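Local structure of glycoside Hydrolase Family 43_12 (Metagenome, 7JVH) at residues S78-F83 with G555-L560; P84-F89 with N102-T107; D111-G116 with V428-A433; C115-G120 with V398-P403. The protein probably hydrolyses xylosyl or arabinofuranosyl linkages in plant cell-wall polysaccharides, like many glycoside hydrolases of family 43. One frame throughout, in Å; residues are numbered along the deposited sequence.

Contact 1. Residues S78-F83 with G555-L560; sequences SSFAMF and GFTGAL
Phe80 and Met82 project from a type II' beta turn, Ser79 to Met82, into the loop leading to strand 560-566 and the start of that strand, where Phe556, Thr557 and Leu560 receive them. Just before them, Ser78 and Ser79 send their hydroxyls elsewhere, Ser78 OG bonding to Asp63 and Ser79 OG to the backbone N of Val86. The turn itself is closed by Met82 N donating to Ser79 O (3.2 Å). Phe80 follows with CG anti to its carbonyl carbon (chi1 -54°), which turns one ring face to Phe556. There Phe556 CB makes a CH-pi contact 3.6 Å from the Phe80 centroid, displaced toward the rim, and lies 3.3 Å from Phe80 CE1. The two rings are near parallel, at 27°, but slid so far apart that they barely overlap, with centroids separated by 5.5 Å. Thr557 CG2 meets the same ring obliquely, 3.8 Å from Phe80 CD2. A bound glycerol beside Phe80, probably from the crystallisation liquor, is consistent with a pocket at this end of the contact. Met82, a selenomethionine with its chain extended beyond CG, reaches tip to tip with Leu560: its CE comes to 3.3 Å from Leu560 CD2. Strand 399-400 lies beside both through Met400. The union of the turn with this loop is thus apolar, made by a methylene, methyls and an aromatic face in a buried setting.

Contact 2. Residues P84-F89 with N102-T107; sequences PGVPIF and NVLDRT
Gly85 and Leu104 form an antiparallel hydrogen-bonded pair, Gly85 N to Leu104 O at 2.9 Å and Leu104 N to Gly85 O at 3.2 Å, while Val103 N adds a bond to Val86 O (2.8 Å) near the corners that the two chains turn at Val86 and Val103. Beyond the corners, Pro87 and Asn102 are a non-hydrogen-bonded pair with CA atoms 4.0 Å apart. With CG beside the backbone N (chi1 -62°), the Asn102 amide is wedged between two prolines, Pro84 CG over one face and Pro87 CA and CB on the opposite side. Asn102 CG lies 3.6 Å from Pro84 CG, and Asn102 OD1 lies 3.4 Å from Pro87 CB. Pro84, which follows a cis peptide bond, also sets CB against the backbone of Leu104 and Asp105. A separate apolar group is built by the branched residues: Ile88 CB meets Val103 CG2 at 3.8 Å, and Val86 CG2 meets Leu104 CD1 at 4.0 Å. Ile121 and strand 148-154 of the next sheet pack against this group. Bonding between these segments is therefore all main chain, holding strand 85-91 to the chain leaving strand 98-102, with the side chains adding apolar packing and an amide held between the carbons of two prolines.

Contact 3. Residues D111-G116 with V428-A433; sequences DPTTCG and VQPISA
A carbonyl oxygen met by carbon-bound hydrogens is the odd feature here: Thr113 O receives a CA-H...O contact from Gln429 CA at 3.3 Å, with 131° at the hydrogen, and Pro430 CD comes to 3.5 Å from the same oxygen. No conventional hydrogen bond links the two segments. Thr113 sits in a type I beta turn, Pro112 to Cys115, in which Cys115 N donates to Pro112 O. Its hydroxyl is directed back to its own segment, OG1 donating to Asp111 OD1 at 2.6 Å on the syn side, 29° out of the carboxylate plane. That leaves the methyl to face the partner segment: Thr113 CG2 lies 3.7 Å from Pro430 CD. Thr114 and Gln429 run side by side in the same direction, with Thr114 CG2 3.7 Å from Gln429 NE2. Val428 holds CG1 anti to its backbone N (chi1 179°), and this methyl approaches two carbonyls, at 3.5 Å from Thr114 O and 3.7 Å from Cys115 O. Arg401 packs on Val428 from a neighbouring loop. At the protein surface, a beta turn between the first two blades of the propeller thus abuts a loop of the beta-sandwich, an interdomain seam of the two-domain family 43 architecture.

Contact 4. Residues C115-G120 with V398-P403; sequences CGISAG and VAMRGP
The guanidinium of Arg401 takes Cys115 O at its edge, while Met400 CE lies over one face, 4.2 Å above the plane and offset toward the rim; Ile117 N stands obliquely to it. Cys115 O accepts twice from this edge. Arg401 NE donates to Cys115 O at 2.7 Å in a straight bond (160°), with the oxygen only 6° out of the guanidinium plane and the donor nearly along the C=O axis. Arg401 NH2 adds a weak bond to Cys115 O at 3.1 Å. The chain is extended from CG to NE (chi2 -172°), which carries the flat group across to the loop. The neighbouring Ile117 N and Arg401 NH2, 3.4 Å apart, are two donors and do not bond. Instead, NH2 also makes a salt bridge with Glu467, and NH1 a weak hydrogen bond with Tyr464; together these partners probably fix the rotation of the buried group. Ile117, first after Gly116 in the type I turn Gly116 to Ala119, crosses selenomethionine Met400 obliquely, its CD1 3.4 Å from Met400 CE. Met400 reaches it with a chain bent at its second and third torsions. One main-chain carbonyl accepts from two N-H groups of one arginine, NE strongly and NH2 weakly, a bifurcated acceptor here fastening the loop entering propeller strand 120-129 to residues alongside the C-terminal beta-sandwich.

From the N terminus, contact 1 opens first at 78-83 and closes last, at 555-560, so the other three nest within its loop. Contact 2 opens and closes early, a short loop within the first four-stranded propeller blade, and lies in series with contacts 3 and 4. These two start from overlapping stretches, 111-116 and 115-120, sharing Cys115 and Gly116; contact 4 closes at 398-403, ahead of contact 3 at 428-433. Strands 82-83 and 399-400 pair as a small antiparallel sheet, joining contact 1 to contact 4, and Arg401 packs against both segments of contact 3. Contacts 1, 3 and 4 thus line the junction between propeller and beta-sandwich.

Contact 1. Residues S78-F83 with G555-L560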
loop_
_atom_site.group_PDB
_atom_site.type_symbol
_atom_site.label_atom_id
_atom_site.label_comp_id
_atom_site.label_asym_id
_atom_site.label_seq_id
_atom_site.Cartn_x
_atom_site.Cartn_y
_atom_site.Cartn_z
ATOM N N SER A 78 -0.429 0.656 -5.072
ATOM C CA SER A 78 0.501 -0.449 -5.184
ATOM C C SER A 78 0.416 -1.310 -3.926
ATOM O O SER A 78 -0.036 -0.844 -2.889
ATOM C CB SER A 78 1.933 0.056 -5.394
ATOM O OG SER A 78 2.289 1.047 -4.466
ATOM N N SER A 79 0.835 -2.580 -4.037
ATOM C CA SER A 79 0.695 -3.555 -2.966
ATOM C C SER A 79 1.791 -4.610 -2.864
ATOM O O SER A 79 1.814 -5.393 -1.906
ATOM C CB SER A 79 -0.670 -4.245 -3.062
ATOM O OG SER A 79 -0.924 -4.736 -4.362
ATOM N N PHE A 80 2.673 -4.674 -3.865
ATOM C CA PHE A 80 3.873 -5.511 -3.816
ATOM C C PHE A 80 3.495 -7.004 -3.669
ATOM O O PHE A 80 2.763 -7.515 -4.516
ATOM C CB PHE A 80 4.846 -4.889 -2.792
ATOM C CG PHE A 80 5.124 -3.450 -3.102
ATOM C CD1 PHE A 80 6.094 -3.109 -4.026
ATOM C CD2 PHE A 80 4.346 -2.445 -2.569
ATOM C CE1 PHE A 80 6.324 -1.793 -4.368
ATOM C CE2 PHE A 80 4.576 -1.114 -2.934
ATOM C CZ PHE A 80 5.562 -0.801 -3.834
ATOM N N ALA A 81 3.942 -7.686 -2.613
ATOM C CA ALA A 81 3.686 -9.132 -2.465
ATOM C C ALA A 81 2.404 -9.542 -1.736
ATOM O O ALA A 81 2.173 -10.726 -1.485
ATOM C CB ALA A 81 4.893 -9.809 -1.824
HETATM N N MSE A 82 1.570 -8.564 -1.378
HETATM C CA MSE A 82 0.344 -8.837 -0.639
HETATM C C MSE A 82 -0.702 -9.362 -1.617
HETATM O O MSE A 82 -0.677 -9.010 -2.797
HETATM C CB MSE A 82 -0.144 -7.572 0.075
HETATM C CG MSE A 82 0.840 -7.001 1.090
HETATM SE SE MSE A 82 0.139 -5.303 1.833
HETATM C CE MSE A 82 1.447 -4.410 3.000
ATOM N N PHE A 83 -1.595 -10.229 -1.128
ATOM C CA PHE A 83 -2.679 -10.759 -1.941
ATOM C C PHE A 83 -3.990 -10.755 -1.160
ATOM O O PHE A 83 -4.028 -11.201 -0.014
ATOM C CB PHE A 83 -2.382 -12.171 -2.433
ATOM C CG PHE A 83 -3.380 -12.668 -3.432
ATOM C CD1 PHE A 83 -3.217 -12.391 -4.789
ATOM C CD2 PHE A 83 -4.504 -13.359 -3.025
ATOM C CE1 PHE A 83 -4.156 -12.843 -5.707
ATOM C CE2 PHE A 83 -5.442 -13.798 -3.936
ATOM C CZ PHE A 83 -5.267 -13.553 -5.275
ATOM N N GLY A 555 13.013 -1.876 1.255
ATOM C CA GLY A 555 11.759 -2.251 0.635
ATOM C C GLY A 555 10.887 -1.076 0.308
ATOM O O GLY A 555 11.298 0.079 0.407
ATOM N N PHE A 556 9.638 -1.404 -0.042
ATOM C CA PHE A 556 8.612 -0.456 -0.447
ATOM C C PHE A 556 7.306 -0.623 0.338
ATOM O O PHE A 556 6.253 -0.183 -0.125
ATOM C CB PHE A 556 8.314 -0.711 -1.930
ATOM C CG PHE A 556 9.359 -0.182 -2.880
ATOM C CD1 PHE A 556 9.841 1.124 -2.777
ATOM C CD2 PHE A 556 9.814 -0.974 -3.924
ATOM C CE1 PHE A 556 10.774 1.607 -3.676
ATOM C CE2 PHE A 556 10.736 -0.491 -4.836
ATOM C CZ PHE A 556 11.215 0.803 -4.717
ATOM N N THR A 557 7.376 -1.274 1.508
ATOM C CA THR A 557 6.167 -1.627 2.266
ATOM C C THR A 557 6.161 -1.225 3.737
ATOM O O THR A 557 7.207 -1.104 4.358
ATOM C CB THR A 557 5.913 -3.131 2.227
ATOM O OG1 THR A 557 7.083 -3.830 2.728
ATOM C CG2 THR A 557 5.556 -3.560 0.819
ATOM N N GLY A 558 4.953 -1.054 4.272
ATOM C CA GLY A 558 4.751 -0.797 5.688
ATOM C C GLY A 558 4.564 -2.095 6.485
ATOM O O GLY A 558 4.214 -3.115 5.945
ATOM N N ALA A 559 4.757 -2.003 7.796
ATOM C CA ALA A 559 4.538 -3.119 8.700
ATOM C C ALA A 559 3.082 -3.557 8.698
ATOM O O ALA A 559 2.186 -2.794 8.320
ATOM C CB ALA A 559 4.984 -2.763 10.117
ATOM N N LEU A 560 2.869 -4.802 9.137
ATOM C CA LEU A 560 1.568 -5.439 9.192
ATOM C C LEU A 560 1.395 -6.022 10.589
ATOM O O LEU A 560 2.365 -6.330 11.262
ATOM C CB LEU A 560 1.472 -6.561 8.157
ATOM C CG LEU A 560 1.783 -6.168 6.704
ATOM C CD1 LEU A 560 2.004 -7.403 5.859
ATOM C CD2 LEU A 560 0.674 -5.310 6.101
#

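Contact 2. Residues P84-F89 with N102-T107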
loop_
_atom_site.group_PDB
_atom_site.type_symbol
_atom_site.label_atom_id
_atom_site.label_comp_id
_atom_site.label_asym_id
_atom_site.label_seq_id
_atom_site.Cartn_x
_atom_site.Cartn_y
_atom_site.Cartn_z
ATOM N N PRO A 84 -5.114 -10.254 -1.733
ATOM C CA PRO A 84 -5.142 -9.694 -3.087
ATOM C C PRO A 84 -4.380 -8.390 -3.186
ATOM O O PRO A 84 -4.075 -7.786 -2.164
ATOM C CB PRO A 84 -6.627 -9.465 -3.314
ATOM C CG PRO A 84 -7.172 -9.247 -1.942
ATOM C CD PRO A 84 -6.432 -10.191 -1.077
ATOM N N GLY A 85 -4.075 -7.975 -4.422
ATOM C CA GLY A 85 -3.274 -6.792 -4.688
ATOM C C GLY A 85 -4.103 -5.672 -5.270
ATOM O O GLY A 85 -5.187 -5.908 -5.786
ATOM N N VAL A 86 -3.568 -4.451 -5.170
ATOM C CA VAL A 86 -4.178 -3.219 -5.688
ATOM C C VAL A 86 -5.573 -3.002 -5.111
ATOM O O VAL A 86 -6.573 -3.317 -5.758
ATOM C CB VAL A 86 -4.204 -3.197 -7.239
ATOM C CG1 VAL A 86 -4.694 -1.845 -7.771
ATOM C CG2 VAL A 86 -2.832 -3.546 -7.782
ATOM N N PRO A 87 -5.690 -2.438 -3.886
ATOM C CA PRO A 87 -7.005 -2.175 -3.303
ATOM C C PRO A 87 -7.635 -1.031 -4.072
ATOM O O PRO A 87 -6.900 -0.148 -4.525
ATOM C CB PRO A 87 -6.677 -1.775 -1.869
ATOM C CG PRO A 87 -5.283 -1.245 -1.934
ATOM C CD PRO A 87 -4.576 -1.989 -3.034
ATOM N N ILE A 88 -8.960 -1.073 -4.245
ATOM C CA ILE A 88 -9.676 -0.055 -4.999
ATOM C C ILE A 88 -10.801 0.568 -4.157
ATOM O O ILE A 88 -11.659 -0.140 -3.607
ATOM C CB ILE A 88 -10.166 -0.603 -6.358
ATOM C CG1 ILE A 88 -10.966 0.465 -7.117
ATOM C CG2 ILE A 88 -10.959 -1.896 -6.184
ATOM C CD1 ILE A 88 -11.091 0.190 -8.601
ATOM N N PHE A 89 -10.761 1.902 -4.037
ATOM C CA PHE A 89 -11.705 2.674 -3.232
ATOM C C PHE A 89 -12.620 3.493 -4.129
ATOM O O PHE A 89 -12.186 4.000 -5.155
ATOM C CB PHE A 89 -10.945 3.577 -2.265
ATOM C CG PHE A 89 -10.029 2.831 -1.329
ATOM C CD1 PHE A 89 -8.714 2.583 -1.693
ATOM C CD2 PHE A 89 -10.481 2.363 -0.096
ATOM C CE1 PHE A 89 -7.850 1.897 -0.840
ATOM C CE2 PHE A 89 -9.636 1.663 0.752
ATOM C CZ PHE A 89 -8.317 1.431 0.377
ATOM N N ASN A 102 -10.344 -5.421 -4.374
ATOM C CA ASN A 102 -8.959 -5.357 -4.790
ATOM C C ASN A 102 -8.936 -5.803 -6.253
ATOM O O ASN A 102 -9.484 -6.854 -6.579
ATOM C CB ASN A 102 -8.093 -6.268 -3.909
ATOM C CG ASN A 102 -8.098 -5.853 -2.442
ATOM O OD1 ASN A 102 -7.187 -5.164 -1.985
ATOM N ND2 ASN A 102 -9.133 -6.260 -1.694
ATOM N N VAL A 103 -8.325 -4.994 -7.128
ATOM C CA VAL A 103 -8.426 -5.194 -8.579
ATOM C C VAL A 103 -7.833 -6.530 -9.018
ATOM O O VAL A 103 -8.426 -7.231 -9.845
ATOM C CB VAL A 103 -7.816 -4.015 -9.389
ATOM C CG1 VAL A 103 -7.817 -4.308 -10.881
ATOM C CG2 VAL A 103 -8.569 -2.727 -9.093
ATOM N N LEU A 104 -6.674 -6.885 -8.454
ATOM C CA LEU A 104 -6.020 -8.162 -8.734
ATOM C C LEU A 104 -6.315 -9.126 -7.590
ATOM O O LEU A 104 -5.551 -9.210 -6.623
ATOM C CB LEU A 104 -4.506 -7.973 -8.933
ATOM C CG LEU A 104 -4.075 -6.898 -9.948
ATOM C CD1 LEU A 104 -2.569 -6.857 -10.094
ATOM C CD2 LEU A 104 -4.700 -7.110 -11.315
ATOM N N ASP A 105 -7.437 -9.850 -7.713
ATOM C CA ASP A 105 -7.921 -10.762 -6.678
ATOM C C ASP A 105 -8.043 -12.238 -7.085
ATOM O O ASP A 105 -8.484 -13.070 -6.289
ATOM C CB ASP A 105 -9.260 -10.253 -6.115
ATOM C CG ASP A 105 -10.348 -10.119 -7.173
ATOM O OD1 ASP A 105 -10.078 -10.351 -8.366
ATOM O OD2 ASP A 105 -11.490 -9.793 -6.800
ATOM N N ARG A 106 -7.659 -12.564 -8.323
ATOM C CA ARG A 106 -7.564 -13.947 -8.773
ATOM C C ARG A 106 -6.096 -14.299 -8.976
ATOM O O ARG A 106 -5.276 -13.434 -9.307
ATOM C CB ARG A 106 -8.339 -14.154 -10.072
ATOM C CG ARG A 106 -9.833 -13.936 -9.945
ATOM C CD ARG A 106 -10.573 -14.389 -11.192
ATOM N NE ARG A 106 -10.097 -13.700 -12.396
ATOM C CZ ARG A 106 -10.421 -12.455 -12.748
ATOM N NH1 ARG A 106 -11.237 -11.729 -11.999
ATOM N NH2 ARG A 106 -9.925 -11.935 -13.861
ATOM N N THR A 107 -5.769 -15.581 -8.753
ATOM C CA THR A 107 -4.425 -16.110 -8.960
ATOM C C THR A 107 -3.990 -16.012 -10.416
ATOM O O THR A 107 -2.808 -15.900 -10.695
ATOM C CB THR A 107 -4.326 -17.548 -8.421
ATOM O OG1 THR A 107 -4.513 -17.499 -6.998
ATOM C CG2 THR A 107 -2.961 -18.171 -8.702
#

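Contact 3. Residues D111-G116 with V428-A433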
loop_
_atom_site.group_PDB
_atom_site.type_symbol
_atom_site.label_atom_id
_atom_site.label_comp_id
_atom_site.label_asym_id
_atom_site.label_seq_id
_atom_site.Cartn_x
_atom_site.Cartn_y
_atom_site.Cartn_z
ATOM N N ASP A 111 0.043 -14.125 -8.822
ATOM C CA ASP A 111 0.409 -15.354 -8.131
ATOM C C ASP A 111 1.760 -15.132 -7.463
ATOM O O ASP A 111 2.799 -15.504 -8.016
ATOM C CB ASP A 111 0.473 -16.507 -9.132
ATOM C CG ASP A 111 0.922 -17.816 -8.514
ATOM O OD1 ASP A 111 0.996 -17.903 -7.285
ATOM O OD2 ASP A 111 1.208 -18.768 -9.267
ATOM N N PRO A 112 1.787 -14.519 -6.256
ATOM C CA PRO A 112 3.037 -14.081 -5.644
ATOM C C PRO A 112 3.719 -15.116 -4.732
ATOM O O PRO A 112 4.497 -14.727 -3.864
ATOM C CB PRO A 112 2.590 -12.853 -4.843
ATOM C CG PRO A 112 1.140 -13.107 -4.502
ATOM C CD PRO A 112 0.620 -14.184 -5.425
ATOM N N THR A 113 3.451 -16.406 -4.971
ATOM C CA THR A 113 4.036 -17.527 -4.222
ATOM C C THR A 113 5.462 -17.267 -3.737
ATOM O O THR A 113 5.728 -17.389 -2.564
ATOM C CB THR A 113 4.010 -18.802 -5.078
ATOM O OG1 THR A 113 2.714 -18.950 -5.650
ATOM C CG2 THR A 113 4.331 -20.040 -4.267
ATOM N N THR A 114 6.360 -16.905 -4.664
ATOM C CA THR A 114 7.782 -16.685 -4.383
ATOM C C THR A 114 8.263 -15.254 -4.675
ATOM O O THR A 114 9.458 -15.017 -4.886
ATOM C CB THR A 114 8.686 -17.696 -5.142
ATOM O OG1 THR A 114 8.614 -17.462 -6.551
ATOM C CG2 THR A 114 8.261 -19.106 -4.871
ATOM N N CYS A 115 7.326 -14.301 -4.626
ATOM C CA CYS A 115 7.587 -12.893 -4.870
ATOM C C CYS A 115 8.454 -12.287 -3.773
ATOM O O CYS A 115 8.220 -12.523 -2.587
ATOM C CB CYS A 115 6.253 -12.164 -4.924
ATOM S SG CYS A 115 6.281 -10.431 -5.465
ATOM N N GLY A 116 9.452 -11.496 -4.172
ATOM C CA GLY A 116 10.243 -10.715 -3.253
ATOM C C GLY A 116 9.395 -9.614 -2.602
ATOM O O GLY A 116 8.508 -9.002 -3.245
ATOM N N VAL A 428 10.283 -17.282 1.843
ATOM C CA VAL A 428 9.714 -16.588 0.701
ATOM C C VAL A 428 8.731 -17.568 0.046
ATOM O O VAL A 428 8.977 -18.143 -1.008
ATOM C CB VAL A 428 10.812 -16.112 -0.263
ATOM C CG1 VAL A 428 10.220 -15.397 -1.477
ATOM C CG2 VAL A 428 11.819 -15.243 0.492
ATOM N N GLN A 429 7.582 -17.733 0.706
ATOM C CA GLN A 429 6.564 -18.723 0.368
ATOM C C GLN A 429 5.251 -18.170 0.906
ATOM O O GLN A 429 5.263 -17.260 1.728
ATOM C CB GLN A 429 6.870 -20.054 1.082
ATOM C CG GLN A 429 8.105 -20.794 0.587
ATOM C CD GLN A 429 7.914 -21.340 -0.803
ATOM O OE1 GLN A 429 6.983 -22.118 -1.020
ATOM N NE2 GLN A 429 8.795 -20.959 -1.763
ATOM N N PRO A 430 4.084 -18.690 0.471
ATOM C CA PRO A 430 2.817 -18.321 1.112
ATOM C C PRO A 430 2.770 -18.858 2.548
ATOM O O PRO A 430 3.138 -20.001 2.759
ATOM C CB PRO A 430 1.755 -19.001 0.231
ATOM C CG PRO A 430 2.489 -20.052 -0.534
ATOM C CD PRO A 430 3.926 -19.626 -0.652
ATOM N N ILE A 431 2.353 -18.017 3.501
ATOM C CA ILE A 431 2.200 -18.407 4.908
ATOM C C ILE A 431 0.748 -18.226 5.365
ATOM O O ILE A 431 0.041 -17.366 4.861
ATOM C CB ILE A 431 3.164 -17.647 5.849
ATOM C CG1 ILE A 431 2.995 -16.136 5.741
ATOM C CG2 ILE A 431 4.596 -18.016 5.531
ATOM C CD1 ILE A 431 3.867 -15.357 6.703
ATOM N N SER A 432 0.318 -19.076 6.298
ATOM C CA SER A 432 -1.052 -19.094 6.790
ATOM C C SER A 432 -1.211 -18.040 7.879
ATOM O O SER A 432 -1.166 -18.344 9.061
ATOM C CB SER A 432 -1.430 -20.486 7.302
ATOM O OG SER A 432 -0.386 -21.018 8.088
ATOM N N ALA A 433 -1.376 -16.793 7.446
ATOM C CA ALA A 433 -1.545 -15.637 8.301
ATOM C C ALA A 433 -2.387 -14.570 7.579
ATOM O O ALA A 433 -2.274 -14.393 6.379
ATOM C CB ALA A 433 -0.194 -15.086 8.698
#

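Contact 4. Residues C115-G120 with V398-P403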
loop_
_atom_site.group_PDB
_atom_site.type_symbol
_atom_site.label_atom_id
_atom_site.label_comp_id
_atom_site.label_asym_id
_atom_site.label_seq_id
_atom_site.Cartn_x
_atom_site.Cartn_y
_atom_site.Cartn_z
ATOM N N CYS A 115 7.326 -14.301 -4.626
ATOM C CA CYS A 115 7.587 -12.893 -4.870
ATOM C C CYS A 115 8.454 -12.287 -3.773
ATOM O O CYS A 115 8.220 -12.523 -2.587
ATOM C CB CYS A 115 6.253 -12.164 -4.924
ATOM S SG CYS A 115 6.281 -10.431 -5.465
ATOM N N GLY A 116 9.452 -11.496 -4.172
ATOM C CA GLY A 116 10.243 -10.715 -3.253
ATOM C C GLY A 116 9.395 -9.614 -2.602
ATOM O O GLY A 116 8.508 -9.002 -3.245
ATOM N N ILE A 117 9.691 -9.351 -1.323
ATOM C CA ILE A 117 8.944 -8.425 -0.492
ATOM C C ILE A 117 8.831 -7.035 -1.119
ATOM O O ILE A 117 7.811 -6.367 -0.946
ATOM C CB ILE A 117 9.572 -8.321 0.911
ATOM C CG1 ILE A 117 8.585 -7.719 1.897
ATOM C CG2 ILE A 117 10.881 -7.542 0.873
ATOM C CD1 ILE A 117 7.426 -8.628 2.244
ATOM N N SER A 118 9.866 -6.616 -1.863
ATOM C CA SER A 118 9.898 -5.343 -2.553
ATOM C C SER A 118 9.819 -5.493 -4.077
ATOM O O SER A 118 10.388 -4.695 -4.829
ATOM C CB SER A 118 11.150 -4.582 -2.133
ATOM O OG SER A 118 12.308 -5.172 -2.659
ATOM N N ALA A 119 9.109 -6.538 -4.513
ATOM C CA ALA A 119 8.816 -6.783 -5.921
ATOM C C ALA A 119 7.285 -6.753 -6.081
ATOM O O ALA A 119 6.630 -5.945 -5.456
ATOM C CB ALA A 119 9.428 -8.124 -6.358
ATOM N N GLY A 120 6.730 -7.645 -6.913
ATOM C CA GLY A 120 5.298 -7.765 -7.093
ATOM C C GLY A 120 4.719 -6.545 -7.804
ATOM O O GLY A 120 5.275 -6.060 -8.800
ATOM N N VAL A 398 -5.310 -8.902 4.200
ATOM C CA VAL A 398 -4.451 -9.442 3.158
ATOM C C VAL A 398 -3.641 -10.621 3.690
ATOM O O VAL A 398 -3.443 -10.762 4.907
ATOM C CB VAL A 398 -3.475 -8.370 2.624
ATOM C CG1 VAL A 398 -4.244 -7.257 1.912
ATOM C CG2 VAL A 398 -2.591 -7.801 3.736
ATOM N N ALA A 399 -3.183 -11.468 2.760
ATOM C CA ALA A 399 -2.254 -12.554 3.038
ATOM C C ALA A 399 -0.965 -12.234 2.290
ATOM O O ALA A 399 -0.973 -11.447 1.346
ATOM C CB ALA A 399 -2.836 -13.869 2.576
HETATM N N MSE A 400 0.148 -12.822 2.736
HETATM C CA MSE A 400 1.434 -12.675 2.073
HETATM C C MSE A 400 1.622 -13.811 1.073
HETATM O O MSE A 400 1.524 -14.973 1.446
HETATM C CB MSE A 400 2.571 -12.677 3.100
HETATM C CG MSE A 400 2.596 -11.457 4.003
HETATM SE SE MSE A 400 2.923 -9.811 2.992
HETATM C CE MSE A 400 4.429 -10.229 1.790
ATOM N N ARG A 401 1.863 -13.455 -0.193
ATOM C CA ARG A 401 2.338 -14.386 -1.210
ATOM C C ARG A 401 1.361 -15.506 -1.614
ATOM O O ARG A 401 1.778 -16.539 -2.128
ATOM C CB ARG A 401 3.690 -14.996 -0.795
ATOM C CG ARG A 401 4.765 -13.960 -0.494
ATOM C CD ARG A 401 6.121 -14.597 -0.286
ATOM N NE ARG A 401 7.186 -13.606 -0.394
ATOM C CZ ARG A 401 7.748 -12.969 0.635
ATOM N NH1 ARG A 401 7.362 -13.183 1.881
ATOM N NH2 ARG A 401 8.735 -12.102 0.401
ATOM N N GLY A 402 0.058 -15.280 -1.417
ATOM C CA GLY A 402 -0.955 -16.254 -1.781
ATOM C C GLY A 402 -2.341 -15.909 -1.251
ATOM O O GLY A 402 -2.487 -15.004 -0.433
ATOM N N PRO A 403 -3.395 -16.628 -1.693
ATOM C CA PRO A 403 -4.756 -16.354 -1.230
ATOM C C PRO A 403 -5.046 -16.943 0.149
ATOM O O PRO A 403 -4.555 -18.028 0.475
ATOM C CB PRO A 403 -5.631 -17.023 -2.299
ATOM C CG PRO A 403 -4.768 -18.091 -2.890
ATOM C CD PRO A 403 -3.324 -17.723 -2.668
#